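Local coordinates for protein DNA-(apurinic or apyrimidinic site) endonuclease 2 (Xenopus laevis, PDB 6WCD) that incises DNA weakly at abasic sites in base excision repair and also degrades DNA in the 3'-to-5' direction as a metal-dependent exonuclease, at residues 14-18 with 19-23; 47-50 with 51-54. One frame throughout, in Å; residues are numbered along the deposited sequence.

Interaction 1 (14-18 with 19-23); sequences TRVGL and KETLD. With BU1 (1,4-butanediol), chain F; EDO (1,2-ethanediol), chain E.
Leu18 and Leu22, one helical turn apart, form with Thr21 the buried, tightly packed part of this local contact: Leu18 CD1 lies 3.9 Å from Leu22 CG. The torsions explain the meeting, since CG of Leu18 stands anti to the backbone N (chi1 -174°) whereas CG of Leu22 is turned to the N side of its own residue (chi1 -63°), so that the branched ends run obliquely past each other. In the backbone, Leu22 N donates to Leu18 O at 2.8 Å, almost straight at 174°. Both leucines also rest on Phe71 of strand 68-72, which puts this face of the helix against the sheet.

Just upstream, Gly17 occupies the N-cap position, and its carbonyl O takes the proton of Thr21 N at 3.1 Å, the donor lying in the carbonyl plane. Thr21 OG1 sits 3.4 Å from Val16 CG1. A water joins this hydroxyl to Thr14 OG1 and Val16 O, so three oxygens of the loop and helix share one bridging molecule.

Packing thins toward solvent, where Val16, Gly17 and Glu20 are exposed. The extended Glu20 chain crosses Val16 at about a right angle, bringing Glu20 CD to 3.7 Å from Val16 CG1, and a second water links Gly17 N to Glu20 OE1. Farther round, Lys19 NZ bridges to Asp23 OD2 at 2.7 Å on the syn side of the carboxylate, a salt bridge between residues one helical turn apart. The Arg15 guanidinium meets a bound 1,4-butanediol at its edge, Arg15 NH2 being 3.3 Å from C4 of the diol.

Taken together, the cap residue, the successive i to i+4 bonds and the water-bridged loop mark the N-terminal start of helix 18-25, the first helix after the first strand of this DNase I-like nuclease domain.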
loop_
_atom_site.group_PDB
_atom_site.type_symbol
_atom_site.label_atom_id
_atom_site.label_comp_id
_atom_site.label_asym_id
_atom_site.label_seq_id
_atom_site.Cartn_x
_atom_site.Cartn_y
_atom_site.Cartn_z
ATOM N N THR A 14 -8.989 -8.096 -13.822
ATOM C CA THR A 14 -8.673 -7.107 -14.848
ATOM C C THR A 14 -8.778 -7.667 -16.258
ATOM O O THR A 14 -8.953 -6.900 -17.207
ATOM C CB THR A 14 -7.266 -6.541 -14.677
ATOM O OG1 THR A 14 -6.289 -7.607 -14.821
ATOM C CG2 THR A 14 -7.099 -5.883 -13.350
ATOM N N ARG A 15 -8.705 -9.001 -16.419
ATOM C CA ARG A 15 -8.785 -9.677 -17.704
ATOM C C ARG A 15 -7.702 -9.220 -18.677
ATOM O O ARG A 15 -7.894 -9.252 -19.903
ATOM C CB ARG A 15 -10.184 -9.544 -18.308
ATOM C CG ARG A 15 -11.282 -10.147 -17.406
ATOM C CD ARG A 15 -10.991 -11.622 -17.061
ATOM N NE ARG A 15 -12.044 -12.222 -16.253
ATOM C CZ ARG A 15 -13.102 -12.828 -16.752
ATOM N NH1 ARG A 15 -13.243 -12.964 -18.071
ATOM N NH2 ARG A 15 -14.002 -13.321 -15.910
ATOM N N VAL A 16 -6.563 -8.829 -18.130
ATOM C CA VAL A 16 -5.355 -8.537 -18.897
ATOM C C VAL A 16 -4.213 -9.310 -18.243
ATOM O O VAL A 16 -4.175 -9.425 -17.013
ATOM C CB VAL A 16 -5.048 -7.023 -18.903
ATOM C CG1 VAL A 16 -3.792 -6.723 -19.681
ATOM C CG2 VAL A 16 -6.207 -6.263 -19.505
ATOM N N GLY A 17 -3.287 -9.807 -19.057
ATOM C CA GLY A 17 -2.108 -10.432 -18.488
ATOM C C GLY A 17 -1.366 -9.467 -17.576
ATOM O O GLY A 17 -1.224 -8.281 -17.874
ATOM N N LEU A 18 -0.878 -9.985 -16.442
ATOM C CA LEU A 18 -0.295 -9.100 -15.459
ATOM C C LEU A 18 1.019 -8.479 -15.938
ATOM O O LEU A 18 1.259 -7.292 -15.638
ATOM C CB LEU A 18 -0.134 -9.841 -14.130
ATOM C CG LEU A 18 0.328 -9.014 -12.962
ATOM C CD1 LEU A 18 -0.566 -7.844 -12.664
ATOM C CD2 LEU A 18 0.518 -9.937 -11.760
ATOM N N LYS A 19 1.844 -9.173 -16.732
ATOM C CA LYS A 19 3.051 -8.537 -17.223
ATOM C C LYS A 19 2.730 -7.285 -18.021
ATOM O O LYS A 19 3.350 -6.232 -17.833
ATOM C CB LYS A 19 3.875 -9.502 -18.073
ATOM C CG LYS A 19 5.207 -8.873 -18.480
ATOM C CD LYS A 19 6.112 -9.880 -19.115
ATOM C CE LYS A 19 7.484 -9.275 -19.382
ATOM N NZ LYS A 19 7.393 -8.022 -20.167
ATOM N N GLU A 20 1.745 -7.383 -18.923
ATOM C CA GLU A 20 1.356 -6.236 -19.737
ATOM C C GLU A 20 0.900 -5.093 -18.833
ATOM O O GLU A 20 1.307 -3.936 -19.021
ATOM C CB GLU A 20 0.248 -6.637 -20.718
ATOM C CG GLU A 20 -0.365 -5.483 -21.465
ATOM C CD GLU A 20 -1.478 -5.893 -22.444
ATOM O OE1 GLU A 20 -1.619 -7.096 -22.760
ATOM O OE2 GLU A 20 -2.223 -4.995 -22.889
ATOM N N THR A 21 0.025 -5.395 -17.852
ATOM C CA THR A 21 -0.452 -4.358 -16.943
ATOM C C THR A 21 0.686 -3.704 -16.189
ATOM O O THR A 21 0.785 -2.466 -16.170
ATOM C CB THR A 21 -1.459 -4.994 -15.988
ATOM O OG1 THR A 21 -2.574 -5.463 -16.765
ATOM C CG2 THR A 21 -1.914 -4.024 -14.894
ATOM N N LEU A 22 1.568 -4.493 -15.571
ATOM C CA LEU A 22 2.632 -3.887 -14.777
ATOM C C LEU A 22 3.568 -3.063 -15.649
ATOM O O LEU A 22 3.920 -1.933 -15.293
ATOM C CB LEU A 22 3.443 -4.950 -14.011
ATOM C CG LEU A 22 2.694 -5.759 -12.974
ATOM C CD1 LEU A 22 3.654 -6.791 -12.370
ATOM C CD2 LEU A 22 2.127 -4.867 -11.905
ATOM N N ASP A 23 3.987 -3.603 -16.802
ATOM C CA ASP A 23 4.874 -2.826 -17.674
ATOM C C ASP A 23 4.244 -1.493 -18.052
ATOM O O ASP A 23 4.940 -0.477 -18.156
ATOM C CB ASP A 23 5.186 -3.647 -18.910
ATOM C CG ASP A 23 6.144 -4.835 -18.638
ATOM O OD1 ASP A 23 6.662 -4.997 -17.519
ATOM O OD2 ASP A 23 6.402 -5.622 -19.583
HETATM C C1 BU1 F . -11.357 -14.511 -10.963
HETATM C C2 BU1 F . -11.578 -13.443 -12.055
HETATM C C3 BU1 F . -12.784 -12.578 -11.678
HETATM C C4 BU1 F . -13.505 -12.043 -12.919
HETATM O O5 BU1 F . -10.165 -15.265 -11.132
HETATM O O6 BU1 F . -14.272 -10.905 -12.586
HETATM C C1 EDO E . 11.166 -7.672 -19.409
HETATM O O1 EDO E . 10.512 -8.453 -20.419
HETATM C C2 EDO E . 12.055 -8.582 -18.568
HETATM O O2 EDO E . 13.026 -7.789 -17.867
HETATM O O HOH W 1 -3.627 -7.310 -15.245
HETATM O O HOH W 2 -3.610 -9.587 -21.961
#

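Interaction 2 (47-50 with 51-54); sequences AIVE and GYNS. With EDO (1,2-ethanediol), chain E.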
loop_
_atom_site.group_PDB
_atom_site.type_symbol
_atom_site.label_atom_id
_atom_site.label_comp_id
_atom_site.label_asym_id
_atom_site.label_seq_id
_atom_site.Cartn_x
_atom_site.Cartn_y
_atom_site.Cartn_z
ATOM N N ALA A 47 1.374 -14.232 -9.437
ATOM C CA ALA A 47 2.400 -13.998 -8.421
ATOM C C ALA A 47 3.778 -13.807 -9.010
ATOM O O ALA A 47 4.552 -12.998 -8.479
ATOM C CB ALA A 47 2.422 -15.161 -7.435
ATOM N N ILE A 48 4.132 -14.516 -10.068
ATOM C CA ILE A 48 5.475 -14.508 -10.633
ATOM C C ILE A 48 5.377 -13.917 -12.025
ATOM O O ILE A 48 4.746 -14.497 -12.928
ATOM C CB ILE A 48 6.089 -15.909 -10.619
ATOM C CG1 ILE A 48 6.292 -16.301 -9.146
ATOM C CG2 ILE A 48 7.475 -15.897 -11.292
ATOM C CD1 ILE A 48 6.796 -17.675 -8.931
ATOM N N VAL A 49 5.968 -12.731 -12.211
ATOM C CA VAL A 49 5.912 -12.036 -13.478
ATOM C C VAL A 49 7.330 -11.774 -13.966
ATOM O O VAL A 49 8.160 -11.241 -13.203
ATOM C CB VAL A 49 5.144 -10.695 -13.315
ATOM C CG1 VAL A 49 5.069 -9.999 -14.617
ATOM C CG2 VAL A 49 3.742 -10.953 -12.781
ATOM N N GLU A 50 7.572 -12.077 -15.218
ATOM C CA GLU A 50 8.885 -11.844 -15.833
ATOM C C GLU A 50 9.287 -10.383 -15.678
ATOM O O GLU A 50 8.511 -9.482 -16.002
ATOM C CB GLU A 50 8.849 -12.207 -17.310
ATOM C CG GLU A 50 10.205 -12.081 -17.975
ATOM C CD GLU A 50 10.122 -12.250 -19.485
ATOM O OE1 GLU A 50 9.147 -12.869 -19.960
ATOM O OE2 GLU A 50 11.023 -11.746 -20.191
ATOM N N GLY A 51 10.527 -10.153 -15.222
ATOM C CA GLY A 51 11.009 -8.814 -15.006
ATOM C C GLY A 51 10.775 -8.230 -13.623
ATOM O O GLY A 51 11.195 -7.091 -13.360
ATOM N N TYR A 52 10.110 -8.947 -12.734
ATOM C CA TYR A 52 9.834 -8.447 -11.411
ATOM C C TYR A 52 10.123 -9.518 -10.380
ATOM O O TYR A 52 10.049 -10.723 -10.670
ATOM C CB TYR A 52 8.370 -8.052 -11.215
ATOM C CG TYR A 52 7.910 -6.970 -12.177
ATOM C CD1 TYR A 52 7.487 -7.322 -13.449
ATOM C CD2 TYR A 52 7.966 -5.625 -11.847
ATOM C CE1 TYR A 52 7.082 -6.345 -14.381
ATOM C CE2 TYR A 52 7.571 -4.625 -12.795
ATOM C CZ TYR A 52 7.145 -5.024 -14.033
ATOM O OH TYR A 52 6.804 -4.011 -14.940
ATOM N N ASN A 53 10.460 -9.075 -9.168
ATOM C CA ASN A 53 10.471 -9.934 -7.995
ATOM C C ASN A 53 9.385 -9.418 -7.075
ATOM O O ASN A 53 9.265 -8.199 -6.868
ATOM C CB ASN A 53 11.841 -10.021 -7.305
ATOM C CG ASN A 53 12.505 -8.695 -6.980
ATOM O OD1 ASN A 53 12.522 -8.259 -5.806
ATOM N ND2 ASN A 53 13.078 -8.052 -7.976
ATOM N N SER A 54 8.545 -10.317 -6.571
ATOM C CA SER A 54 7.341 -9.881 -5.880
ATOM C C SER A 54 7.196 -10.480 -4.502
ATOM O O SER A 54 7.724 -11.541 -4.201
ATOM C CB SER A 54 6.099 -10.200 -6.695
ATOM O OG SER A 54 5.887 -11.631 -6.793
HETATM C C1 EDO E . 11.166 -7.672 -19.409
HETATM O O1 EDO E . 10.512 -8.453 -20.419
HETATM C C2 EDO E . 12.055 -8.582 -18.568
HETATM O O2 EDO E . 13.026 -7.789 -17.867
HETATM O O HOH W 3 7.377 -11.560 -9.995
#
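A type II beta turn from Val49 to Tyr52 reverses the chain between helix 44-47 and strand 53-57, an edge strand of the six-stranded sheet in the endonuclease/exonuclease/phosphatase fold. The CA vectors of 47-50 and 51-54 run 160° apart, which measures the reversal. Its closing bond goes from Tyr52 N to Val49 O at 3.0 Å, with an N-H...O angle of 149° and the donor tilted from the carbonyl plane. Gly51 adopts positive phi, and a side chain at its backbone angles would be jammed against the carbonyl O of Glu50, so the third turn position calls for glycine.

Outside the backbone, Val49 and Tyr52 lie side by side and point the same way. Val49 CG1, anti to its residue's N, meets the ring obliquely, 3.8 Å from Tyr52 CD1; the Glu50 carbonyl O approaches the same ring atom. Both side chains also touch Phe71 of strand 68-72, while Tyr52 OH probably hydrogen-bonds to Asp23 OD1 of helix 18-25, so the ring is held at its polar end as well as along its flank.

At the base of the turn a water accepts from Val49 N at 2.9 Å and donates to Tyr52 O. The solvent side is looser: the extended Glu50 chain reaches a bound 1,2-ethanediol through a weak bond to OE2.

Beyond the turn, where the chain enters strand 53-57, buried Ser54 reaches back to the helix end. Its hydroxyl also bonds with Thr322, but the proton of Ser54 OG goes to Ala47 O, the carbonyl of the last helical residue, at a short 2.5 Å and with a C=O...O angle of 164°.

Overall arrangement
Following the chain from the N terminus, strand 2-7 leads into the loop whose end, at interaction 1, becomes helix 18-25. Strand 29-33 and helix 44-47 come next, and interaction 2 then turns the chain into strand 53-57. The two contacts are in series, neither nested nor crossed: interaction 1 starts a helix, while interaction 2 closes a four-residue turn. In space their centres are about 12 Å apart and they touch: Leu18 CD2 packs 3.5 Å from Val49 CG2, and Lys19 CE packs at the same distance, 3.5 Å, from Glu50 O. The helix is thereby tied to the turn at the sheet's edge.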